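Local coordinates for 2-dehydro-3-deoxyphosphogluconate aldolase (Vibrio fischeri, PDB 3NZR), which belongs to the KDGP aldolase family and folds as a TIM-type barrel of parallel strands surrounded by helices, at residues F164-L169 with G193-E198; G123-V128 with R172-C177; E198-I203 with D241-L246; N116-P121 with S160-P165. All coordinates share one frame; numbering follows the deposited sequence.

Interaction 1: residues F164-L169 with G193-E198; sequences FPMGGL and GGIDLE. With MG (magnesium ion), chain F.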
loop_
_atom_site.group_PDB
_atom_site.type_symbol
_atom_site.label_atom_id
_atom_site.label_comp_id
_atom_site.label_asym_id
_atom_site.label_seq_id
_atom_site.Cartn_x
_atom_site.Cartn_y
_atom_site.Cartn_z
ATOM N N PHE A 164 -0.051 5.247 17.110
ATOM C CA PHE A 164 0.786 6.368 17.553
ATOM C C PHE A 164 0.204 7.648 17.002
ATOM O O PHE A 164 -0.267 7.649 15.826
ATOM C CB PHE A 164 2.183 6.177 16.997
ATOM C CG PHE A 164 3.116 7.306 17.229
ATOM C CD1 PHE A 164 3.945 7.337 18.363
ATOM C CD2 PHE A 164 3.237 8.310 16.280
ATOM C CE1 PHE A 164 4.817 8.400 18.558
ATOM C CE2 PHE A 164 4.125 9.368 16.464
ATOM C CZ PHE A 164 4.907 9.426 17.581
ATOM N N PRO A 165 0.307 8.743 17.777
ATOM C CA PRO A 165 0.785 8.845 19.158
ATOM C C PRO A 165 -0.289 8.572 20.210
ATOM O O PRO A 165 -1.353 9.162 20.173
ATOM C CB PRO A 165 1.248 10.294 19.276
ATOM C CG PRO A 165 0.380 11.048 18.364
ATOM C CD PRO A 165 0.093 10.080 17.177
HETATM N N MSE A 166 0.031 7.722 21.184
HETATM C CA MSE A 166 -0.980 7.305 22.123
HETATM C C MSE A 166 -1.146 8.276 23.285
HETATM O O MSE A 166 -2.167 8.276 23.958
HETATM C CB MSE A 166 -0.608 5.956 22.634
HETATM C CG MSE A 166 -1.701 5.166 23.192
HETATM SE SE MSE A 166 -1.060 3.269 23.208
HETATM C CE MSE A 166 0.129 3.426 24.730
ATOM N N GLY A 167 -0.142 9.109 23.503
ATOM C CA GLY A 167 -0.067 9.942 24.687
ATOM C C GLY A 167 -0.304 9.175 25.973
ATOM O O GLY A 167 -1.015 9.689 26.849
ATOM N N GLY A 168 0.254 7.948 26.089
ATOM C CA GLY A 168 0.125 7.168 27.311
ATOM C C GLY A 168 -1.269 6.677 27.555
ATOM O O GLY A 168 -1.789 5.869 26.756
ATOM N N LEU A 169 -1.907 7.146 28.630
ATOM C CA LEU A 169 -3.296 6.764 28.901
ATOM C C LEU A 169 -4.329 7.819 28.424
ATOM O O LEU A 169 -5.529 7.645 28.608
ATOM C CB LEU A 169 -3.489 6.406 30.350
ATOM C CG LEU A 169 -2.979 5.046 30.834
ATOM C CD1 LEU A 169 -3.038 4.930 32.348
ATOM C CD2 LEU A 169 -3.772 3.913 30.167
ATOM N N GLY A 193 4.026 5.706 22.209
ATOM C CA GLY A 193 3.908 7.105 22.545
ATOM C C GLY A 193 3.509 7.305 23.988
ATOM O O GLY A 193 2.380 6.936 24.347
ATOM N N GLY A 194 4.434 7.802 24.810
ATOM C CA GLY A 194 4.107 8.145 26.212
ATOM C C GLY A 194 4.061 6.983 27.165
ATOM O O GLY A 194 3.477 7.070 28.257
ATOM N N ILE A 195 4.649 5.858 26.793
ATOM C CA ILE A 195 4.641 4.728 27.678
ATOM C C ILE A 195 5.832 4.889 28.599
ATOM O O ILE A 195 6.967 5.195 28.158
ATOM C CB ILE A 195 4.751 3.402 26.951
ATOM C CG1 ILE A 195 3.571 3.174 25.994
ATOM C CG2 ILE A 195 4.972 2.231 27.925
ATOM C CD1 ILE A 195 3.718 1.783 25.332
ATOM N N ASP A 196 5.555 4.748 29.908
ATOM C CA ASP A 196 6.642 4.803 30.893
ATOM C C ASP A 196 6.466 3.698 31.918
ATOM O O ASP A 196 5.512 2.982 31.840
ATOM C CB ASP A 196 6.820 6.218 31.478
ATOM C CG ASP A 196 5.604 6.746 32.310
ATOM O OD1 ASP A 196 4.767 5.966 32.818
ATOM O OD2 ASP A 196 5.515 7.998 32.435
ATOM N N LEU A 197 7.394 3.523 32.868
ATOM C CA LEU A 197 7.289 2.446 33.851
ATOM C C LEU A 197 6.075 2.530 34.740
ATOM O O LEU A 197 5.698 1.542 35.364
ATOM C CB LEU A 197 8.529 2.383 34.771
ATOM C CG LEU A 197 9.895 2.171 34.144
ATOM C CD1 LEU A 197 10.949 1.897 35.235
ATOM C CD2 LEU A 197 9.836 0.993 33.173
ATOM N N GLU A 198 5.460 3.688 34.836
ATOM C CA GLU A 198 4.342 3.841 35.770
ATOM C C GLU A 198 3.023 3.527 35.112
ATOM O O GLU A 198 2.101 3.154 35.792
ATOM C CB GLU A 198 4.286 5.276 36.338
ATOM C CG GLU A 198 5.415 5.566 37.289
ATOM C CD GLU A 198 6.712 5.829 36.570
ATOM O OE1 GLU A 198 6.727 6.289 35.377
ATOM O OE2 GLU A 198 7.725 5.561 37.221
HETATM MG MG MG F . 4.196 9.256 33.535
HETATM O O HOH W 1 2.913 7.671 33.607
HETATM O O HOH W 2 5.380 8.698 35.385
HETATM O O HOH W 3 5.414 10.837 33.584
HETATM O O HOH W 4 2.976 10.425 34.872
HETATM O O HOH W 5 3.365 9.931 31.970
#
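The Phe164 ring turns its edge to Gly193, with CD1 4.2 Å from Gly193 N and that nitrogen near the ring plane; one ring face is covered by Pro165, whose CB stands 3.9 Å above the plane over the centre. The peptide bond joining Phe164 to Pro165 is cis. The Asp196 carboxylate, a second flat group, binds the magnesium ion through OD2 at 2.1 Å, and five waters bring the coordination number to six. OD1 stays off the metal: it accepts from water 1 at 2.6 Å, and Glu198 N meets it from above the carboxylate plane, making an Asx turn. Water 2, also on the ion, donates to Glu198 OE1 at 2.8 Å. Between the loops, Gly168 N donates to Gly193 O at 2.9 Å in a moderately bent bond (156° at the hydrogen). With no side chain at Gly168 or Gly194, their CA atoms approach to 4.2 Å. Met166, a selenomethionine, has CG anti to its backbone N (chi1 -158°) and turns at chi3 (76°), and its CE lies 3.7 Å from Ile195 CG1; Ile203 of helix 200-209 touches both residues. The two loops follow strands 160-163 and 188-191, at the C-terminal ends of neighbouring barrel strands. The Gly168-Gly193 bond and the apolar pair join the loops themselves, whereas the ion, held by one carboxylate oxygen and linked to Glu198 through water 2, is mostly hydrated and so probably bound only modestly by the protein.

Interaction 2: residues G123-V128 with R172-C177; sequences GTVGMV and REEFAC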
loop_
_atom_site.group_PDB
_atom_site.type_symbol
_atom_site.label_atom_id
_atom_site.label_comp_id
_atom_site.label_asym_id
_atom_site.label_seq_id
_atom_site.Cartn_x
_atom_site.Cartn_y
_atom_site.Cartn_z
ATOM N N GLY A 123 -9.703 11.124 18.034
ATOM C CA GLY A 123 -10.661 11.715 18.941
ATOM C C GLY A 123 -11.957 10.966 18.939
ATOM O O GLY A 123 -12.816 11.209 19.773
ATOM N N THR A 124 -12.121 10.053 17.995
ATOM C CA THR A 124 -13.387 9.363 17.823
ATOM C C THR A 124 -13.048 7.893 17.963
ATOM O O THR A 124 -12.270 7.374 17.165
ATOM C CB THR A 124 -14.001 9.646 16.419
ATOM O OG1 THR A 124 -14.234 11.051 16.289
ATOM C CG2 THR A 124 -15.270 8.917 16.209
ATOM N N VAL A 125 -13.653 7.247 18.960
ATOM C CA VAL A 125 -13.525 5.820 19.193
ATOM C C VAL A 125 -13.972 5.071 17.937
ATOM O O VAL A 125 -15.018 5.348 17.378
ATOM C CB VAL A 125 -14.375 5.329 20.383
ATOM C CG1 VAL A 125 -14.276 3.773 20.543
ATOM C CG2 VAL A 125 -14.015 6.091 21.703
ATOM N N GLY A 126 -13.101 4.189 17.442
ATOM C CA GLY A 126 -13.393 3.363 16.254
ATOM C C GLY A 126 -12.975 3.951 14.930
ATOM O O GLY A 126 -13.093 3.266 13.918
HETATM N N MSE A 127 -12.535 5.197 14.913
HETATM C CA MSE A 127 -12.044 5.783 13.705
HETATM C C MSE A 127 -10.557 6.088 13.818
HETATM O O MSE A 127 -10.078 6.573 14.879
HETATM C CB MSE A 127 -12.777 7.083 13.378
HETATM C CG MSE A 127 -14.289 6.944 13.258
HETATM SE SE MSE A 127 -14.829 5.857 11.692
HETATM C CE MSE A 127 -14.475 7.075 10.158
ATOM N N VAL A 128 -9.834 5.828 12.729
ATOM C CA VAL A 128 -8.378 6.008 12.742
ATOM C C VAL A 128 -7.883 6.743 11.518
ATOM O O VAL A 128 -8.483 6.635 10.434
ATOM C CB VAL A 128 -7.592 4.673 12.862
ATOM C CG1 VAL A 128 -7.837 3.957 14.225
ATOM C CG2 VAL A 128 -7.864 3.777 11.661
ATOM N N ARG A 172 -6.932 6.219 26.105
ATOM C CA ARG A 172 -7.391 4.949 26.663
ATOM C C ARG A 172 -8.569 4.264 25.923
ATOM O O ARG A 172 -8.509 3.075 25.590
ATOM C CB ARG A 172 -7.789 5.207 28.111
ATOM C CG ARG A 172 -8.286 4.010 28.819
ATOM C CD ARG A 172 -9.044 4.432 30.027
ATOM N NE ARG A 172 -8.264 5.298 30.917
ATOM C CZ ARG A 172 -7.420 4.864 31.847
ATOM N NH1 ARG A 172 -7.196 3.558 31.992
ATOM N NH2 ARG A 172 -6.796 5.738 32.632
ATOM N N GLU A 173 -9.640 5.022 25.703
ATOM C CA GLU A 173 -10.876 4.501 25.116
ATOM C C GLU A 173 -10.718 4.237 23.629
ATOM O O GLU A 173 -11.227 3.233 23.149
ATOM C CB GLU A 173 -12.073 5.429 25.365
ATOM C CG GLU A 173 -12.359 5.718 26.888
ATOM C CD GLU A 173 -11.557 6.924 27.498
ATOM O OE1 GLU A 173 -10.647 7.522 26.823
ATOM O OE2 GLU A 173 -11.848 7.263 28.693
ATOM N N GLU A 174 -10.032 5.120 22.893
ATOM C CA GLU A 174 -9.737 4.826 21.494
ATOM C C GLU A 174 -8.845 3.574 21.393
ATOM O O GLU A 174 -9.058 2.740 20.535
ATOM C CB GLU A 174 -9.056 5.984 20.835
ATOM C CG GLU A 174 -9.961 7.179 20.624
ATOM C CD GLU A 174 -9.286 8.218 19.746
ATOM O OE1 GLU A 174 -9.047 7.889 18.553
ATOM O OE2 GLU A 174 -8.952 9.307 20.266
ATOM N N PHE A 175 -7.872 3.465 22.289
ATOM C CA PHE A 175 -6.915 2.372 22.279
ATOM C C PHE A 175 -7.605 1.087 22.582
ATOM O O PHE A 175 -7.377 0.094 21.918
ATOM C CB PHE A 175 -5.798 2.613 23.305
ATOM C CG PHE A 175 -4.815 1.476 23.443
ATOM C CD1 PHE A 175 -3.975 1.120 22.382
ATOM C CD2 PHE A 175 -4.671 0.789 24.634
ATOM C CE1 PHE A 175 -3.063 0.119 22.521
ATOM C CE2 PHE A 175 -3.703 -0.236 24.776
ATOM C CZ PHE A 175 -2.889 -0.552 23.705
ATOM N N ALA A 176 -8.447 1.079 23.629
ATOM C CA ALA A 176 -9.198 -0.115 23.953
ATOM C C ALA A 176 -9.991 -0.635 22.740
ATOM O O ALA A 176 -10.071 -1.835 22.548
ATOM C CB ALA A 176 -10.140 0.121 25.145
ATOM N N CYS A 177 -10.560 0.251 21.924
ATOM C CA CYS A 177 -11.305 -0.171 20.746
ATOM C C CYS A 177 -10.353 -0.687 19.640
ATOM O O CYS A 177 -10.694 -1.623 18.932
ATOM C CB CYS A 177 -12.100 0.983 20.205
ATOM S SG CYS A 177 -12.992 0.628 18.691
HETATM O O HOH W 6 -10.484 3.842 18.208
#
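A surface contact joins the turn at Thr124-Met127 to the first turns of helix 172-184, with Glu174 and Cys177 meeting Gly123, Val125 and Gly126. Glu174 is the polar link. Its chain runs extended beyond CG and brings the carboxylate to the backbone of Gly123, where Gly123 N donates to OE2 at 3.0 Å from above the carboxylate plane and weakly to OE1 at 3.3 Å. Thr122 N also donates to OE1, so two successive backbone amides converge on one carboxylate. The turn itself is a type II beta turn, closed by Met127 N to Thr124 O at 3.1 Å, with Gly126 at its third position. It leads from barrel strand 114-119 into strand 127-129, one half of the two-stranded antiparallel sheet completed by 143-145, while the helix is the one that follows barrel strand 160-163. Val125 carries the apolar part: CG1, anti to the backbone N (chi1 177°), rests 3.6 Å from Cys177 CB, and CG2 lies near Glu173 CB at 4.2 Å. Cys177 SG sits against Gly126 CA at 3.7 Å. Water 6 bridges the two backbones, accepting from Gly126 N at 2.7 Å and donating to Glu174 O.

Interaction 3: residues E198-I203 with D241-L246; sequences ENYEEI and DMTKKL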
loop_
_atom_site.group_PDB
_atom_site.type_symbol
_atom_site.label_atom_id
_atom_site.label_comp_id
_atom_site.label_asym_id
_atom_site.label_seq_id
_atom_site.Cartn_x
_atom_site.Cartn_y
_atom_site.Cartn_z
ATOM N N GLU A 198 5.460 3.688 34.836
ATOM C CA GLU A 198 4.342 3.841 35.770
ATOM C C GLU A 198 3.023 3.527 35.112
ATOM O O GLU A 198 2.101 3.154 35.792
ATOM C CB GLU A 198 4.286 5.276 36.338
ATOM C CG GLU A 198 5.415 5.566 37.289
ATOM C CD GLU A 198 6.712 5.829 36.570
ATOM O OE1 GLU A 198 6.727 6.289 35.377
ATOM O OE2 GLU A 198 7.725 5.561 37.221
ATOM N N ASN A 199 2.933 3.692 33.786
ATOM C CA ASN A 199 1.688 3.337 33.079
ATOM C C ASN A 199 1.758 2.062 32.208
ATOM O O ASN A 199 0.788 1.719 31.583
ATOM C CB ASN A 199 1.176 4.507 32.225
ATOM C CG ASN A 199 2.146 4.912 31.123
ATOM O OD1 ASN A 199 3.006 4.122 30.668
ATOM N ND2 ASN A 199 2.019 6.163 30.690
ATOM N N TYR A 200 2.904 1.409 32.157
ATOM C CA TYR A 200 3.135 0.237 31.294
ATOM C C TYR A 200 2.120 -0.837 31.650
ATOM O O TYR A 200 1.472 -1.417 30.805
ATOM C CB TYR A 200 4.549 -0.352 31.515
ATOM C CG TYR A 200 4.823 -1.575 30.721
ATOM C CD1 TYR A 200 4.989 -1.503 29.299
ATOM C CD2 TYR A 200 4.941 -2.803 31.329
ATOM C CE1 TYR A 200 5.277 -2.637 28.572
ATOM C CE2 TYR A 200 5.190 -3.951 30.605
ATOM C CZ TYR A 200 5.358 -3.880 29.214
ATOM O OH TYR A 200 5.634 -5.038 28.509
ATOM N N GLU A 201 2.009 -1.131 32.914
ATOM C CA GLU A 201 1.106 -2.216 33.309
ATOM C C GLU A 201 -0.343 -1.962 32.892
ATOM O O GLU A 201 -0.968 -2.833 32.326
ATOM C CB GLU A 201 1.241 -2.531 34.794
ATOM C CG GLU A 201 2.555 -3.274 35.103
ATOM C CD GLU A 201 3.053 -3.136 36.575
ATOM O OE1 GLU A 201 3.423 -4.171 37.146
ATOM O OE2 GLU A 201 3.117 -2.008 37.133
ATOM N N GLU A 202 -0.854 -0.772 33.138
ATOM C CA GLU A 202 -2.262 -0.491 32.861
ATOM C C GLU A 202 -2.538 -0.485 31.351
ATOM O O GLU A 202 -3.568 -0.933 30.926
ATOM C CB GLU A 202 -2.688 0.846 33.473
ATOM C CG GLU A 202 -4.174 0.947 33.753
ATOM C CD GLU A 202 -4.559 2.268 34.419
ATOM O OE1 GLU A 202 -3.740 2.834 35.166
ATOM O OE2 GLU A 202 -5.696 2.745 34.190
ATOM N N ILE A 203 -1.589 0.014 30.575
ATOM C CA ILE A 203 -1.706 0.026 29.110
ATOM C C ILE A 203 -1.657 -1.393 28.568
ATOM O O ILE A 203 -2.500 -1.751 27.698
ATOM C CB ILE A 203 -0.600 0.871 28.492
ATOM C CG1 ILE A 203 -0.817 2.344 28.822
ATOM C CG2 ILE A 203 -0.489 0.670 26.966
ATOM C CD1 ILE A 203 0.377 3.205 28.461
ATOM N N ASP A 241 10.252 -7.848 33.980
ATOM C CA ASP A 241 9.663 -8.438 35.174
ATOM C C ASP A 241 8.166 -8.075 35.282
ATOM O O ASP A 241 7.350 -8.904 35.642
ATOM C CB ASP A 241 10.403 -7.972 36.404
ATOM C CG ASP A 241 11.751 -8.702 36.620
ATOM O OD1 ASP A 241 12.044 -9.738 35.957
ATOM O OD2 ASP A 241 12.521 -8.196 37.468
HETATM N N MSE A 242 7.826 -6.826 34.952
HETATM C CA MSE A 242 6.442 -6.413 34.853
HETATM C C MSE A 242 5.670 -7.254 33.851
HETATM O O MSE A 242 4.518 -7.638 34.108
HETATM C CB MSE A 242 6.319 -4.928 34.469
HETATM C CG MSE A 242 6.686 -3.992 35.582
HETATM SE SE MSE A 242 6.543 -2.072 35.014
HETATM C CE MSE A 242 6.975 -1.225 36.766
ATOM N N THR A 243 6.318 -7.585 32.744
ATOM C CA THR A 243 5.660 -8.392 31.738
ATOM C C THR A 243 5.398 -9.835 32.294
ATOM O O THR A 243 4.310 -10.390 32.136
ATOM C CB THR A 243 6.501 -8.380 30.454
ATOM O OG1 THR A 243 6.625 -7.003 29.996
ATOM C CG2 THR A 243 5.899 -9.289 29.350
ATOM N N LYS A 244 6.347 -10.376 33.049
ATOM C CA LYS A 244 6.192 -11.747 33.577
ATOM C C LYS A 244 5.057 -11.779 34.576
ATOM O O LYS A 244 4.229 -12.720 34.543
ATOM C CB LYS A 244 7.472 -12.219 34.258
ATOM C CG LYS A 244 8.629 -12.292 33.336
ATOM C CD LYS A 244 9.862 -12.899 33.995
ATOM C CE LYS A 244 10.980 -13.102 32.972
ATOM N NZ LYS A 244 12.215 -13.668 33.609
ATOM N N LYS A 245 5.005 -10.745 35.413
ATOM C CA LYS A 245 3.914 -10.547 36.359
ATOM C C LYS A 245 2.543 -10.310 35.723
ATOM O O LYS A 245 1.531 -10.669 36.327
ATOM C CB LYS A 245 4.224 -9.402 37.298
ATOM C CG LYS A 245 3.136 -9.140 38.330
ATOM C CD LYS A 245 3.599 -8.167 39.401
ATOM C CE LYS A 245 2.432 -7.771 40.329
ATOM N NZ LYS A 245 2.621 -6.453 41.027
ATOM N N LEU A 246 2.503 -9.697 34.533
ATOM C CA LEU A 246 1.242 -9.427 33.843
ATOM C C LEU A 246 0.660 -10.736 33.341
ATOM O O LEU A 246 -0.523 -10.933 33.370
ATOM C CB LEU A 246 1.432 -8.491 32.620
ATOM C CG LEU A 246 1.528 -6.985 32.835
ATOM C CD1 LEU A 246 1.999 -6.324 31.518
ATOM C CD2 LEU A 246 0.204 -6.397 33.319
HETATM O O HOH W 7 2.789 -6.579 36.228
#
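The backbones of 198-203 and 241-246 come nearest at Glu201 and Met242, whose CA atoms are 7.0 Å apart, a separation bridged by side chains and one water. Tyr200 reaches across with CG anti to its backbone N (chi1 177°), and its hydroxyl donates to Thr243 OG1 at 2.7 Å, that oxygen lying near the ring plane at the edge. Thr243 OG1 is bonded in turn to Leu239 O, one turn earlier in its own helix, and this relay satisfies a buried hydroxyl pair. Met242, a selenomethionine, is extended beyond CG; its SE is 5.3 Å from the centroid of the Tyr200 ring, an oblique Met-aromatic contact. In the barrel, helix 200-209 follows strand 188-191 and helix 233-247 ends the chain; both Tyr200 and Thr243 also touch Leu16 of the first strand, so the contact sits where the last helices meet the beginning of the barrel. The two methyls of Leu246 part between neighbouring residues: CD1 approaches Tyr200 CE2 at 4.1 Å and CD2 approaches Glu201 O at 3.9 Å. Glu201 crosses Met242 at about a right angle, with OE1 3.6 Å from Met242 CG. Water 7 donates to both Glu201 OE1, at 2.7 Å, and Met242 O. Lys245 NZ stands 4.6 Å from Glu201 OE1, too far for a salt bridge, although its charge may still be felt there.

Interaction 4: residues N116-P121 with S160-P165; sequences NGLISP and SVKYFP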
loop_
_atom_site.group_PDB
_atom_site.type_symbol
_atom_site.label_atom_id
_atom_site.label_comp_id
_atom_site.label_asym_id
_atom_site.label_seq_id
_atom_site.Cartn_x
_atom_site.Cartn_y
_atom_site.Cartn_z
ATOM N N ASN A 116 5.142 -3.300 10.637
ATOM C CA ASN A 116 4.039 -2.538 11.246
ATOM C C ASN A 116 3.525 -1.433 10.369
ATOM O O ASN A 116 4.146 -1.108 9.347
ATOM C CB ASN A 116 4.386 -2.137 12.659
ATOM C CG ASN A 116 5.288 -0.961 12.758
ATOM O OD1 ASN A 116 5.319 -0.057 11.876
ATOM N ND2 ASN A 116 5.990 -0.887 13.872
ATOM N N GLY A 117 2.347 -0.934 10.631
ATOM C CA GLY A 117 1.788 0.211 9.883
ATOM C C GLY A 117 1.208 1.267 10.817
ATOM O O GLY A 117 0.341 0.973 11.667
ATOM N N LEU A 118 1.632 2.508 10.640
ATOM C CA LEU A 118 1.276 3.611 11.540
ATOM C C LEU A 118 -0.072 4.137 11.259
ATOM O O LEU A 118 -0.425 4.493 10.126
ATOM C CB LEU A 118 2.242 4.727 11.364
ATOM C CG LEU A 118 2.012 6.032 12.143
ATOM C CD1 LEU A 118 2.175 5.736 13.526
ATOM C CD2 LEU A 118 3.062 7.034 11.713
ATOM N N ILE A 119 -0.932 4.016 12.264
ATOM C CA ILE A 119 -2.229 4.659 12.166
ATOM C C ILE A 119 -2.430 5.392 13.501
ATOM O O ILE A 119 -1.784 5.102 14.513
ATOM C CB ILE A 119 -3.315 3.662 11.878
ATOM C CG1 ILE A 119 -3.543 2.755 13.080
ATOM C CG2 ILE A 119 -3.055 2.853 10.568
ATOM C CD1 ILE A 119 -4.597 1.740 12.690
ATOM N N SER A 120 -3.250 6.431 13.497
ATOM C CA SER A 120 -3.299 7.336 14.593
ATOM C C SER A 120 -4.665 7.620 15.155
ATOM O O SER A 120 -5.671 7.548 14.424
ATOM C CB SER A 120 -2.703 8.630 14.137
ATOM O OG SER A 120 -1.325 8.424 13.609
ATOM N N PRO A 121 -4.706 8.115 16.388
ATOM C CA PRO A 121 -5.992 8.390 17.027
ATOM C C PRO A 121 -6.591 9.589 16.359
ATOM O O PRO A 121 -5.870 10.344 15.664
ATOM C CB PRO A 121 -5.620 8.749 18.469
ATOM C CG PRO A 121 -4.330 8.188 18.717
ATOM C CD PRO A 121 -3.597 8.165 17.357
ATOM N N SER A 160 1.070 -5.939 11.801
ATOM C CA SER A 160 0.673 -5.222 12.986
ATOM C C SER A 160 0.312 -3.755 12.771
ATOM O O SER A 160 0.712 -3.112 11.787
ATOM C CB SER A 160 1.772 -5.319 14.044
ATOM O OG SER A 160 2.897 -4.607 13.650
ATOM N N VAL A 161 -0.568 -3.286 13.657
ATOM C CA VAL A 161 -0.910 -1.926 13.850
ATOM C C VAL A 161 0.077 -1.237 14.785
ATOM O O VAL A 161 0.203 -1.661 15.975
ATOM C CB VAL A 161 -2.304 -1.847 14.514
ATOM C CG1 VAL A 161 -2.521 -0.395 14.971
ATOM C CG2 VAL A 161 -3.396 -2.231 13.443
ATOM N N LYS A 162 0.724 -0.151 14.327
ATOM C CA LYS A 162 1.450 0.716 15.267
ATOM C C LYS A 162 0.557 1.941 15.531
ATOM O O LYS A 162 0.269 2.741 14.635
ATOM C CB LYS A 162 2.748 1.193 14.689
ATOM C CG LYS A 162 3.528 2.220 15.530
ATOM C CD LYS A 162 4.772 2.569 14.769
ATOM C CE LYS A 162 5.807 3.288 15.597
ATOM N NZ LYS A 162 6.926 3.646 14.651
ATOM N N TYR A 163 0.091 2.027 16.755
ATOM C CA TYR A 163 -0.859 3.011 17.147
ATOM C C TYR A 163 -0.082 4.117 17.792
ATOM O O TYR A 163 0.535 3.938 18.851
ATOM C CB TYR A 163 -1.817 2.393 18.163
ATOM C CG TYR A 163 -3.019 3.213 18.371
ATOM C CD1 TYR A 163 -3.825 3.566 17.278
ATOM C CD2 TYR A 163 -3.377 3.660 19.628
ATOM C CE1 TYR A 163 -4.950 4.361 17.433
ATOM C CE2 TYR A 163 -4.523 4.432 19.792
ATOM C CZ TYR A 163 -5.303 4.766 18.686
ATOM O OH TYR A 163 -6.452 5.511 18.802
ATOM N N PHE A 164 -0.051 5.247 17.110
ATOM C CA PHE A 164 0.786 6.368 17.553
ATOM C C PHE A 164 0.204 7.648 17.002
ATOM O O PHE A 164 -0.267 7.649 15.826
ATOM C CB PHE A 164 2.183 6.177 16.997
ATOM C CG PHE A 164 3.116 7.306 17.229
ATOM C CD1 PHE A 164 3.945 7.337 18.363
ATOM C CD2 PHE A 164 3.237 8.310 16.280
ATOM C CE1 PHE A 164 4.817 8.400 18.558
ATOM C CE2 PHE A 164 4.125 9.368 16.464
ATOM C CZ PHE A 164 4.907 9.426 17.581
ATOM N N PRO A 165 0.307 8.743 17.777
ATOM C CA PRO A 165 0.785 8.845 19.158
ATOM C C PRO A 165 -0.289 8.572 20.210
ATOM O O PRO A 165 -1.353 9.162 20.173
ATOM C CB PRO A 165 1.248 10.294 19.276
ATOM C CG PRO A 165 0.380 11.048 18.364
ATOM C CD PRO A 165 0.093 10.080 17.177
#
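Ser120 and Phe164 meet because the serine OG is anti to its own carbonyl carbon (chi1 -56°), from where it donates to Phe164 O at 2.6 Å, nearly along the C=O axis. Tyr163, with CG anti to the backbone N (chi1 -166°), sets its ring against Pro121, with the proline CD over one face and its CG 3.6 Å from Tyr163 CZ. The side chains project from a parallel strand pair, 116-119 with 160-163, whose directions differ by 38°. Gly117 spans Val161, donating from N to Ser160 O at 3.0 Å and accepting from Lys162 N at 2.9 Å; Ile119 spans Tyr163 likewise, with N to Lys162 O at 2.9 Å and O from Phe164 N at 3.1 Å. Such neighbouring parallel strands build the wall of a TIM-type barrel, with side chains alternating between its two faces. Ile119, Val161 and Tyr163 turn to the helix-covered outside, where Ile119 CD1 touches Val161 CG1 at 3.8 Å and the tyrosine meets helix 172-184. Asn116, Leu118, Ser160 and Lys162 share the interior face. There Asn116 ND2 and Ser160 OG both bond to the carboxylate of Glu190 on the next strand, while Lys162 NZ bonds to Asn95. Toward the C-terminal ends of the strands, Leu118 CD1 presses against Phe164 CB at 3.5 Å.

In the fold
Interaction 4 lies deepest, about 8 Å from the chain centre, and ties two adjacent barrel strands; interaction 1 begins where it ends, on Phe164 and Pro165, and joins the loop beyond strand 160-163 to the one after strand 188-191. Interaction 2, centred about 12 Å from interaction 4, lies outside the same strands, its helix 172-184 packing on Tyr163 through Glu174 and Phe175. Phe175 also meets Met166 of interaction 1. Interaction 3 opens on Glu198, where interaction 1 closes, and its helix 200-209 is linked to helix 172-184 by the Arg172-Glu202 salt bridge. Interactions 1 and 2 alternate along the chain, as do 2 and 4. Together they connect successive strand-loop-helix units around the barrel.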